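Local coordinates for protein aminotransferase, class III (Thermomicrobium roseum, PDB 6IO1) that acts as a thermostable, (S)-enantioselective omega-transaminase, probably moving amino groups between amines and carbonyl compounds with pyridoxal 5'-phosphate as cofactor, at residues I147-R150 and R151-H155; S163-V167 and P168-E172; A248-K252 and Y253-L257. All coordinates share one frame; numbering follows the deposited sequence.

Contacts 1 and 2 form one neighbourhood beside the cofactor, with centres about 9 Å apart. They touch directly: Ser149 OG of contact 1 is probably hydrogen-bonded to Ala164 O of contact 2, at an unusually short distance, and Thr165 OG1 holds the backbone N of His155. Contact 1 carries Tyr154 and His155 of the PMP pocket. Contact 2 stands one step back, the Thr165 side chain lying about 7 Å from PMP. Contact 3 is more remote. Its centre is about 17 Å from that of contact 1 and about 25 Å from that of contact 2, and the Leu257 side chain is about 13 Å from PMP. Contacts 1 and 3 nonetheless reach the same mixed beta-sheet.

Contact 1 (I147-R150 and R151-H155); sequences ILSR and RMAYH. With PMP (4'-deoxy-4'-aminopyridoxal-5'-phosphate), chain C.
Arg150 and Ala153 meet across a type II beta turn at the end of strand 146-150. Ala153 N donates to Arg150 O at 3.2 Å, from above the carbonyl plane rather than along a lone pair. The methyl CB of Ala153 sits beside the same oxygen. Arg151 and Met152 form the corner, and Met152 takes the positive phi of 76° that the third position of this turn needs.

Beyond the turn the chain comes back past Ser149. Here Ser149 OG stands at the edge of the His155 imidazole, near its plane and 3.6 Å from NE2. A chi1 of -169° swings this hydroxyl away from its own backbone N and toward the returning chain; its probable partner is Ala164 O. Water 1 bridges the two sides. It accepts from Arg150 NE at 3.0 Å, lying in the guanidinium plane. Its links to Arg150 N and to His155 NE2 are weak.

The returning residues reach the cofactor. His155 O lies 3.4 Å from PMP C6. The Tyr154 ring turns an edge to PMP, with PMP C3 near the ring plane.

Other pocket residues hold these groups. His155 ND1 is hydrogen-bonded to Asp260, and His155 O to Asn125. The Arg150 chain bends at chi3 (-65°), and its NH2 and NH1 end on Glu227 O and Tyr242 OH. Glu227 also binds Tyr154 N, so it is tied to both the strand end and the loop, through its backbone O and its carboxylate.

The strand runs parallel between strands 181-184 and 221-226. Ile147 rests on helix 121-138, and the loop leads on to helix 159-164.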
ATOM      1  N   ILE B 147      20.580   5.510  -3.269  1.00 19.50           N
ATOM      2  CA  ILE B 147      19.742   6.229  -2.317  1.00 17.54           C
ATOM      3  C   ILE B 147      20.463   6.286  -0.979  1.00 17.72           C
ATOM      4  O   ILE B 147      20.857   5.248  -0.435  1.00 18.64           O
ATOM      5  CB  ILE B 147      18.357   5.573  -2.163  1.00 18.10           C
ATOM      6  CG1 ILE B 147      17.623   5.557  -3.505  1.00 19.01           C
ATOM      7  CG2 ILE B 147      17.537   6.305  -1.109  1.00 16.75           C
ATOM      8  CD1 ILE B 147      17.061   6.904  -3.914  1.00 17.13           C
ATOM      9  N   LEU B 148      20.632   7.496  -0.453  1.00 18.03           N
ATOM     10  CA  LEU B 148      21.253   7.693   0.848  1.00 17.48           C
ATOM     11  C   LEU B 148      20.195   7.633   1.942  1.00 15.83           C
ATOM     12  O   LEU B 148      19.160   8.301   1.854  1.00 15.91           O
ATOM     13  CB  LEU B 148      21.993   9.031   0.903  1.00 17.70           C
ATOM     14  CG  LEU B 148      23.305   9.132   0.121  1.00 16.62           C
ATOM     15  CD1 LEU B 148      23.782  10.575   0.066  1.00 17.99           C
ATOM     16  CD2 LEU B 148      24.371   8.235   0.732  1.00 19.58           C
ATOM     17  N   SER B 149      20.465   6.835   2.972  1.00 18.19           N
ATOM     18  CA  SER B 149      19.589   6.704   4.125  1.00 17.78           C
ATOM     19  C   SER B 149      20.466   6.634   5.367  1.00 19.08           C
ATOM     20  O   SER B 149      21.695   6.702   5.285  1.00 20.41           O
ATOM     21  CB  SER B 149      18.676   5.479   4.000  1.00 20.37           C
ATOM     22  OG  SER B 149      17.663   5.499   4.992  1.00 21.53           O
ATOM     23  N   ARG B 150      19.833   6.519   6.530  1.00 19.96           N
ATOM     24  CA  ARG B 150      20.556   6.546   7.790  1.00 21.61           C
ATOM     25  C   ARG B 150      20.223   5.326   8.637  1.00 23.99           C
ATOM     26  O   ARG B 150      19.164   4.709   8.497  1.00 24.00           O
ATOM     27  CB  ARG B 150      20.249   7.825   8.580  1.00 22.35           C
ATOM     28  CG  ARG B 150      20.597   9.103   7.837  1.00 19.78           C
ATOM     29  CD  ARG B 150      20.039  10.324   8.541  1.00 19.13           C
ATOM     30  NE  ARG B 150      18.580  10.332   8.548  1.00 17.94           N
ATOM     31  CZ  ARG B 150      17.843  11.260   9.148  1.00 18.15           C
ATOM     32  NH1 ARG B 150      18.428  12.274   9.769  1.00 18.38           N
ATOM     33  NH2 ARG B 150      16.519  11.188   9.106  1.00 15.81           N
ATOM     34  N   ARG B 151      21.165   4.975   9.508  1.00 24.17           N
ATOM     35  CA  ARG B 151      20.890   4.005  10.557  1.00 26.25           C
ATOM     36  C   ARG B 151      19.788   4.544  11.457  1.00 25.58           C
ATOM     37  O   ARG B 151      19.696   5.752  11.684  1.00 26.31           O
ATOM     38  CB  ARG B 151      22.150   3.729  11.381  1.00 30.59           C
ATOM     39  CG  ARG B 151      23.269   3.018  10.638  1.00 31.34           C
ATOM     40  CD  ARG B 151      24.499   2.892  11.525  1.00 37.37           C
ATOM     41  NE  ARG B 151      25.548   2.076  10.920  1.00 40.08           N
ATOM     42  CZ  ARG B 151      25.688   0.770  11.121  1.00 39.86           C
ATOM     43  NH1 ARG B 151      24.865   0.131  11.943  1.00 38.57           N
ATOM     44  NH2 ARG B 151      26.671   0.108  10.528  1.00 36.47           N
ATOM     45  N   MET B 152      18.901   3.655  11.900  1.00 24.34           N
ATOM     46  CA  MET B 152      17.746   3.936  12.754  1.00 25.34           C
ATOM     47  C   MET B 152      16.616   4.591  11.966  1.00 23.70           C
ATOM     48  O   MET B 152      15.597   4.948  12.564  1.00 23.53           O
ATOM     49  CB  MET B 152      18.084   4.809  13.976  1.00 25.27           C
ATOM     50  CG  MET B 152      19.231   4.272  14.825  1.00 29.07           C
ATOM     51  SD  MET B 152      19.725   5.382  16.159  1.00 29.96           S
ATOM     52  CE  MET B 152      18.411   5.103  17.342  1.00 31.88           C
ATOM     53  N   ALA B 153      16.766   4.787  10.660  1.00 24.08           N
ATOM     54  CA  ALA B 153      15.678   5.305   9.844  1.00 25.09           C
ATOM     55  C   ALA B 153      14.645   4.218   9.584  1.00 24.32           C
ATOM     56  O   ALA B 153      14.983   3.037   9.463  1.00 25.03           O
ATOM     57  CB  ALA B 153      16.210   5.844   8.517  1.00 23.91           C
ATOM     58  N   TYR B 154      13.377   4.618   9.513  1.00 24.06           N
ATOM     59  CA  TYR B 154      12.284   3.709   9.181  1.00 24.69           C
ATOM     60  C   TYR B 154      11.413   4.363   8.117  1.00 22.91           C
ATOM     61  O   TYR B 154      10.786   5.395   8.373  1.00 22.47           O
ATOM     62  CB  TYR B 154      11.455   3.345  10.411  1.00 24.87           C
ATOM     63  CG  TYR B 154      10.405   2.303  10.105  1.00 27.67           C
ATOM     64  CD1 TYR B 154      10.729   0.952  10.083  1.00 28.88           C
ATOM     65  CD2 TYR B 154       9.098   2.667   9.815  1.00 28.34           C
ATOM     66  CE1 TYR B 154       9.775  -0.005   9.792  1.00 30.24           C
ATOM     67  CE2 TYR B 154       8.141   1.718   9.524  1.00 28.83           C
ATOM     68  CZ  TYR B 154       8.483   0.384   9.515  1.00 30.12           C
ATOM     69  OH  TYR B 154       7.527  -0.563   9.226  1.00 30.47           O
ATOM     70  N   HIS B 155      11.379   3.765   6.927  1.00 24.11           N
ATOM     71  CA  HIS B 155      10.622   4.305   5.804  1.00 22.66           C
ATOM     72  C   HIS B 155       9.610   3.313   5.240  1.00 24.03           C
ATOM     73  O   HIS B 155       9.034   3.570   4.177  1.00 20.34           O
ATOM     74  CB  HIS B 155      11.581   4.755   4.697  1.00 22.05           C
ATOM     75  CG  HIS B 155      12.610   5.742   5.152  1.00 21.67           C
ATOM     76  ND1 HIS B 155      12.301   7.048   5.466  1.00 18.85           N
ATOM     77  CD2 HIS B 155      13.943   5.613   5.346  1.00 22.75           C
ATOM     78  CE1 HIS B 155      13.401   7.682   5.833  1.00 18.85           C
ATOM     79  NE2 HIS B 155      14.411   6.833   5.769  1.00 19.41           N
TER
HETATM   80  N1  PMP C 701       7.463   6.113   6.786  1.00 22.95           N
HETATM   81  C2  PMP C 701       7.541   6.356   8.093  1.00 24.34           C
HETATM   82  C2A PMP C 701       8.262   7.582   8.560  1.00 22.32           C
HETATM   83  C3  PMP C 701       6.958   5.480   9.017  1.00 27.63           C
HETATM   84  O3  PMP C 701       7.054   5.755  10.350  1.00 29.66           O
HETATM   85  C4  PMP C 701       6.287   4.340   8.565  1.00 26.30           C
HETATM   86  C4A PMP C 701       5.652   3.382   9.542  1.00 30.35           C
HETATM   87  N4A PMP C 701       5.215   4.044  10.776  1.00 29.03           N
HETATM   88  C5  PMP C 701       6.216   4.102   7.185  1.00 26.04           C
HETATM   89  C6  PMP C 701       6.821   5.020   6.345  1.00 22.90           C
HETATM   90  C5A PMP C 701       5.513   2.897   6.640  1.00 26.23           C
HETATM   91  O4P PMP C 701       4.099   3.185   6.410  1.00 29.08           O
HETATM   92  P   PMP C 701       3.066   2.032   5.950  1.00 26.56           P
HETATM   93  O1P PMP C 701       1.724   2.721   5.793  1.00 23.74           O
HETATM   94  O2P PMP C 701       3.606   1.486   4.643  1.00 19.81           O
HETATM   95  O3P PMP C 701       3.075   1.007   7.066  1.00 26.07           O
HETATM   96  O   HOH W   1      17.203   8.393   6.658  1.00 19.38           O

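Contact 2 (S163-V167 and P168-E172); sequences SATGV and PAYWE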
ATOM      1  N   SER B 163      14.703  -1.317   1.992  1.00 27.84           N
ATOM      2  CA  SER B 163      16.128  -1.012   1.923  1.00 27.52           C
ATOM      3  C   SER B 163      16.436   0.338   2.559  1.00 26.39           C
ATOM      4  O   SER B 163      17.464   0.494   3.228  1.00 27.01           O
ATOM      5  CB  SER B 163      16.608  -1.046   0.473  1.00 27.51           C
ATOM      6  OG  SER B 163      16.491  -2.345  -0.078  1.00 30.14           O
ATOM      7  N   ALA B 164      15.564   1.330   2.347  1.00 27.18           N
ATOM      8  CA  ALA B 164      15.790   2.653   2.924  1.00 25.61           C
ATOM      9  C   ALA B 164      15.803   2.603   4.447  1.00 25.64           C
ATOM     10  O   ALA B 164      16.564   3.334   5.093  1.00 24.00           O
ATOM     11  CB  ALA B 164      14.725   3.632   2.429  1.00 23.68           C
ATOM     12  N   THR B 165      14.957   1.762   5.035  1.00 26.92           N
ATOM     13  CA  THR B 165      14.918   1.610   6.483  1.00 27.23           C
ATOM     14  C   THR B 165      16.274   1.164   7.018  1.00 28.68           C
ATOM     15  O   THR B 165      16.926   0.285   6.448  1.00 30.41           O
ATOM     16  CB  THR B 165      13.837   0.598   6.868  1.00 26.73           C
ATOM     17  OG1 THR B 165      12.542   1.174   6.655  1.00 24.59           O
ATOM     18  CG2 THR B 165      13.966   0.175   8.324  1.00 29.52           C
ATOM     19  N   GLY B 166      16.700   1.780   8.123  1.00 30.09           N
ATOM     20  CA  GLY B 166      17.999   1.510   8.706  1.00 29.83           C
ATOM     21  C   GLY B 166      18.009   0.664   9.959  1.00 32.73           C
ATOM     22  O   GLY B 166      19.054   0.591  10.625  1.00 34.76           O
ATOM     23  N   VAL B 167      16.901   0.026  10.318  1.00 33.34           N
ATOM     24  CA  VAL B 167      16.832  -0.854  11.485  1.00 34.72           C
ATOM     25  C   VAL B 167      17.000  -2.284  10.998  1.00 33.12           C
ATOM     26  O   VAL B 167      16.094  -2.815  10.329  1.00 31.17           O
ATOM     27  CB  VAL B 167      15.515  -0.673  12.251  1.00 33.87           C
ATOM     28  CG1 VAL B 167      15.509  -1.535  13.502  1.00 32.47           C
ATOM     29  CG2 VAL B 167      15.304   0.791  12.603  1.00 31.22           C
ATOM     30  N   PRO B 168      18.123  -2.955  11.288  1.00 34.24           N
ATOM     31  CA  PRO B 168      18.368  -4.284  10.707  1.00 33.36           C
ATOM     32  C   PRO B 168      17.371  -5.351  11.130  1.00 32.43           C
ATOM     33  O   PRO B 168      17.261  -6.371  10.438  1.00 30.94           O
ATOM     34  CB  PRO B 168      19.784  -4.622  11.194  1.00 36.18           C
ATOM     35  CG  PRO B 168      20.405  -3.294  11.497  1.00 36.91           C
ATOM     36  CD  PRO B 168      19.284  -2.471  12.054  1.00 37.02           C
ATOM     37  N   ALA B 169      16.656  -5.165  12.243  1.00 32.90           N
ATOM     38  CA  ALA B 169      15.709  -6.184  12.687  1.00 31.54           C
ATOM     39  C   ALA B 169      14.612  -6.425  11.658  1.00 30.08           C
ATOM     40  O   ALA B 169      14.075  -7.535  11.571  1.00 32.28           O
ATOM     41  CB  ALA B 169      15.096  -5.785  14.031  1.00 28.73           C
ATOM     42  N   TYR B 170      14.262  -5.403  10.876  1.00 27.33           N
ATOM     43  CA  TYR B 170      13.258  -5.575   9.831  1.00 26.94           C
ATOM     44  C   TYR B 170      13.792  -6.387   8.658  1.00 26.54           C
ATOM     45  O   TYR B 170      13.014  -7.039   7.955  1.00 26.88           O
ATOM     46  CB  TYR B 170      12.750  -4.210   9.373  1.00 28.01           C
ATOM     47  CG  TYR B 170      11.963  -3.496  10.446  1.00 28.85           C
ATOM     48  CD1 TYR B 170      10.637  -3.825  10.694  1.00 28.33           C
ATOM     49  CD2 TYR B 170      12.552  -2.513  11.230  1.00 29.32           C
ATOM     50  CE1 TYR B 170       9.913  -3.183  11.678  1.00 31.38           C
ATOM     51  CE2 TYR B 170      11.837  -1.866  12.219  1.00 28.85           C
ATOM     52  CZ  TYR B 170      10.518  -2.205  12.440  1.00 33.11           C
ATOM     53  OH  TYR B 170       9.800  -1.566  13.424  1.00 33.45           O
ATOM     54  N   TRP B 171      15.106  -6.351   8.422  1.00 26.12           N
ATOM     55  CA  TRP B 171      15.682  -7.080   7.297  1.00 27.93           C
ATOM     56  C   TRP B 171      15.734  -8.581   7.553  1.00 27.91           C
ATOM     57  O   TRP B 171      15.600  -9.373   6.613  1.00 27.60           O
ATOM     58  CB  TRP B 171      17.097  -6.579   7.001  1.00 28.36           C
ATOM     59  CG  TRP B 171      17.206  -5.138   6.626  1.00 31.02           C
ATOM     60  CD1 TRP B 171      16.197  -4.307   6.233  1.00 31.92           C
ATOM     61  CD2 TRP B 171      18.404  -4.356   6.599  1.00 31.42           C
ATOM     62  NE1 TRP B 171      16.696  -3.054   5.967  1.00 31.14           N
ATOM     63  CE2 TRP B 171      18.050  -3.060   6.180  1.00 31.04           C
ATOM     64  CE3 TRP B 171      19.745  -4.628   6.888  1.00 32.49           C
ATOM     65  CZ2 TRP B 171      18.985  -2.036   6.051  1.00 29.91           C
ATOM     66  CZ3 TRP B 171      20.673  -3.613   6.756  1.00 34.61           C
ATOM     67  CH2 TRP B 171      20.288  -2.332   6.340  1.00 31.96           C
ATOM     68  N   GLU B 172      15.933  -8.981   8.808  1.00 27.86           N
ATOM     69  CA  GLU B 172      16.309 -10.353   9.133  1.00 28.48           C
ATOM     70  C   GLU B 172      15.292 -11.372   8.632  1.00 25.35           C
ATOM     71  O   GLU B 172      14.093 -11.265   8.907  1.00 26.44           O
ATOM     72  CB  GLU B 172      16.482 -10.491  10.646  1.00 30.29           C
ATOM     73  CG  GLU B 172      17.025 -11.836  11.095  1.00 32.97           C
ATOM     74  CD  GLU B 172      17.232 -11.907  12.595  1.00 37.27           C
ATOM     75  OE1 GLU B 172      16.512 -11.198  13.329  1.00 38.96           O
ATOM     76  OE2 GLU B 172      18.115 -12.671  13.039  1.00 42.31           O
TER
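Val167 and Tyr170 pack together in a turn between helix 159-164 and a short, weakly bonded helix at about 168-171. Thr165 is the first residue to leave the helical path.

The main bump is the Val167 side chain. Its CB presses on the rim of the Tyr170 ring, close to the ring plane and 3.6 Å from CD2. With CG1 anti to the backbone N (chi1 -176°), that branch leans into the hollow between Pro168 CD, Ala169 CB and the Tyr170 edge, a loose fit. Thr165 CG2 adds a smaller bump obliquely against Tyr170 CD2.

Trp171 folds back and plugs the inside of the turn. One indole face carries Pro168 CA, 3.9 Å above its plane and offset toward the rim. Val167 O lies over the same face. The benzene edge of the indole slots in beside the loop backbone, where CZ2 comes 3.1 Å from Thr165 O, near the ring plane. Ser163 O is a looser neighbour of CZ2. The indole NE1 is hydrogen-bonded to Leu162 O of the preceding helix, which ties the plug to both sides of the turn.

Around this core, Arg177 makes a cation-pi contact with Trp171, and Tyr170 meets the ring of Tyr154 at about 50°. Gly166 is backbone-bonded to Ala153. With the bond from Thr165 OG1 to His155 N, this joins the turn to the loop that carries the pocket residues Tyr154 and His155. At the subunit interface, Ala169 packs on Met319 of the second subunit, and Glu172 forms a salt bridge with Arg316 of that subunit.

Where the short helix starts, Tyr170 N donates to Val167 O at 3.2 Å, with an N-H...O angle of 152°.

Contact 3 (A248-K252 and Y253-L257); sequences AVLRK and YGILL
Leu250 O receives the N-H of Ile255 at 2.9 Å, the long bond of a Schellman motif that ends helix 242-253. The donor stands 30° from the carbonyl plane. Tyr253 N gives to Val249 O at 3.1 Å, nearly along the C=O axis, as the last regular helical bond. A weak bond from Gly254 N to Arg251 O completes the cap. Gly254 reverses the chain with a phi of 77°, and with no side chain it makes that turn easily. After this turn the chain enters strand 256-260, within the beta-alpha-beta unit that begins with strand 221-226.

Outside the cap, Lys252 and Tyr253 run side by side. The lysine is extended, its CG anti to the backbone N (chi1 168°), and this lays its CD over one face of the phenol ring. Both tips converge on Glu210 of helix 198-216: Lys252 NZ in a salt bridge, Tyr253 OH in a hydrogen bond. On the ring's edge, in its plane, Val249 CG1 is 3.8 Å from CE2. With an alanine in place of Tyr253 the phenol is gone, which is likely to leave Lys252 NZ to meet Glu210 without that hydroxyl and to open a gap between Val249 and the lysine chain.

The inner side is apolar. Leu250 is wedged toward the sheet, with Phe224 of strand 221-226 nearby. Its two methyls part company. CD2 meets Ile255 CG2 at 3.9 Å, the side chains crossing at about a right angle, while CD1 lies 3.9 Å from Leu257 CD1.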
ATOM      1  N   ALA B 248      22.446  21.633   2.729  1.00 17.08           N
ATOM      2  CA  ALA B 248      23.421  22.406   1.967  1.00 17.29           C
ATOM      3  C   ALA B 248      24.398  21.494   1.240  1.00 16.93           C
ATOM      4  O   ALA B 248      24.722  21.728   0.071  1.00 17.40           O
ATOM      5  CB  ALA B 248      24.168  23.367   2.891  1.00 19.84           C
ATOM      6  N   VAL B 249      24.878  20.445   1.913  1.00 17.47           N
ATOM      7  CA  VAL B 249      25.772  19.492   1.251  1.00 18.89           C
ATOM      8  C   VAL B 249      25.061  18.828   0.072  1.00 16.87           C
ATOM      9  O   VAL B 249      25.600  18.732  -1.046  1.00 17.37           O
ATOM     10  CB  VAL B 249      26.286  18.448   2.259  1.00 19.85           C
ATOM     11  CG1 VAL B 249      27.110  17.383   1.551  1.00 20.19           C
ATOM     12  CG2 VAL B 249      27.100  19.122   3.354  1.00 21.26           C
ATOM     13  N   LEU B 250      23.824  18.380   0.305  1.00 18.52           N
ATOM     14  CA  LEU B 250      23.066  17.708  -0.747  1.00 16.11           C
ATOM     15  C   LEU B 250      22.891  18.615  -1.959  1.00 18.08           C
ATOM     16  O   LEU B 250      23.079  18.188  -3.104  1.00 17.66           O
ATOM     17  CB  LEU B 250      21.707  17.257  -0.210  1.00 16.97           C
ATOM     18  CG  LEU B 250      21.730  16.189   0.884  1.00 16.92           C
ATOM     19  CD1 LEU B 250      20.322  15.909   1.381  1.00 14.94           C
ATOM     20  CD2 LEU B 250      22.391  14.915   0.378  1.00 16.27           C
ATOM     21  N   ARG B 251      22.528  19.879  -1.723  1.00 19.43           N
ATOM     22  CA  ARG B 251      22.406  20.834  -2.819  1.00 19.60           C
ATOM     23  C   ARG B 251      23.747  21.085  -3.494  1.00 17.93           C
ATOM     24  O   ARG B 251      23.796  21.313  -4.709  1.00 18.85           O
ATOM     25  CB  ARG B 251      21.815  22.146  -2.307  1.00 17.65           C
ATOM     26  CG  ARG B 251      20.355  22.051  -1.904  1.00 17.98           C
ATOM     27  CD  ARG B 251      19.726  23.429  -1.797  1.00 17.89           C
ATOM     28  NE  ARG B 251      20.503  24.317  -0.937  1.00 16.59           N
ATOM     29  CZ  ARG B 251      20.411  24.342   0.389  1.00 17.53           C
ATOM     30  NH1 ARG B 251      19.579  23.522   1.014  1.00 16.32           N
ATOM     31  NH2 ARG B 251      21.157  25.185   1.089  1.00 16.98           N
ATOM     32  N   LYS B 252      24.840  21.063  -2.725  1.00 19.33           N
ATOM     33  CA  LYS B 252      26.162  21.237  -3.314  1.00 20.85           C
ATOM     34  C   LYS B 252      26.440  20.163  -4.354  1.00 22.63           C
ATOM     35  O   LYS B 252      27.029  20.443  -5.405  1.00 21.56           O
ATOM     36  CB  LYS B 252      27.237  21.216  -2.227  1.00 19.44           C
ATOM     37  CG  LYS B 252      28.657  21.097  -2.765  1.00 23.35           C
ATOM     38  CD  LYS B 252      29.674  20.960  -1.643  1.00 25.84           C
ATOM     39  CE  LYS B 252      31.042  20.579  -2.185  1.00 26.33           C
ATOM     40  NZ  LYS B 252      32.054  20.440  -1.101  1.00 32.01           N
ATOM     41  N   TYR B 253      26.012  18.930  -4.092  1.00 23.12           N
ATOM     42  CA  TYR B 253      26.236  17.867  -5.066  1.00 20.68           C
ATOM     43  C   TYR B 253      25.052  17.633  -5.998  1.00 19.92           C
ATOM     44  O   TYR B 253      25.122  16.744  -6.853  1.00 22.72           O
ATOM     45  CB  TYR B 253      26.606  16.564  -4.357  1.00 20.10           C
ATOM     46  CG  TYR B 253      27.928  16.655  -3.637  1.00 20.07           C
ATOM     47  CD1 TYR B 253      29.127  16.565  -4.332  1.00 22.60           C
ATOM     48  CD2 TYR B 253      27.977  16.851  -2.266  1.00 21.98           C
ATOM     49  CE1 TYR B 253      30.339  16.656  -3.676  1.00 23.60           C
ATOM     50  CE2 TYR B 253      29.181  16.944  -1.602  1.00 23.53           C
ATOM     51  CZ  TYR B 253      30.359  16.847  -2.311  1.00 25.63           C
ATOM     52  OH  TYR B 253      31.562  16.938  -1.648  1.00 30.50           O
ATOM     53  N   GLY B 254      23.976  18.408  -5.868  1.00 19.72           N
ATOM     54  CA  GLY B 254      22.818  18.227  -6.718  1.00 21.56           C
ATOM     55  C   GLY B 254      21.946  17.052  -6.348  1.00 18.18           C
ATOM     56  O   GLY B 254      21.039  16.703  -7.113  1.00 19.72           O
ATOM     57  N   ILE B 255      22.197  16.431  -5.197  1.00 19.60           N
ATOM     58  CA  ILE B 255      21.439  15.264  -4.769  1.00 17.89           C
ATOM     59  C   ILE B 255      20.058  15.693  -4.291  1.00 17.38           C
ATOM     60  O   ILE B 255      19.922  16.649  -3.515  1.00 18.37           O
ATOM     61  CB  ILE B 255      22.211  14.513  -3.673  1.00 16.44           C
ATOM     62  CG1 ILE B 255      23.517  13.953  -4.241  1.00 16.68           C
ATOM     63  CG2 ILE B 255      21.367  13.408  -3.074  1.00 17.43           C
ATOM     64  CD1 ILE B 255      24.518  13.544  -3.187  1.00 18.07           C
ATOM     65  N   LEU B 256      19.027  14.994  -4.758  1.00 16.96           N
ATOM     66  CA  LEU B 256      17.664  15.300  -4.350  1.00 16.15           C
ATOM     67  C   LEU B 256      17.460  14.975  -2.875  1.00 14.04           C
ATOM     68  O   LEU B 256      18.077  14.060  -2.325  1.00 16.55           O
ATOM     69  CB  LEU B 256      16.659  14.510  -5.191  1.00 14.28           C
ATOM     70  CG  LEU B 256      16.665  14.705  -6.707  1.00 15.79           C
ATOM     71  CD1 LEU B 256      15.591  13.841  -7.352  1.00 15.65           C
ATOM     72  CD2 LEU B 256      16.465  16.168  -7.065  1.00 20.16           C
ATOM     73  N   LEU B 257      16.592  15.746  -2.229  1.00 14.46           N
ATOM     74  CA  LEU B 257      16.237  15.528  -0.833  1.00 14.52           C
ATOM     75  C   LEU B 257      14.801  15.030  -0.756  1.00 14.63           C
ATOM     76  O   LEU B 257      13.870  15.741  -1.149  1.00 14.90           O
ATOM     77  CB  LEU B 257      16.404  16.807  -0.015  1.00 16.15           C
ATOM     78  CG  LEU B 257      15.854  16.734   1.410  1.00 15.51           C
ATOM     79  CD1 LEU B 257      16.543  15.633   2.205  1.00 15.52           C
ATOM     80  CD2 LEU B 257      16.004  18.070   2.104  1.00 15.02           C
TER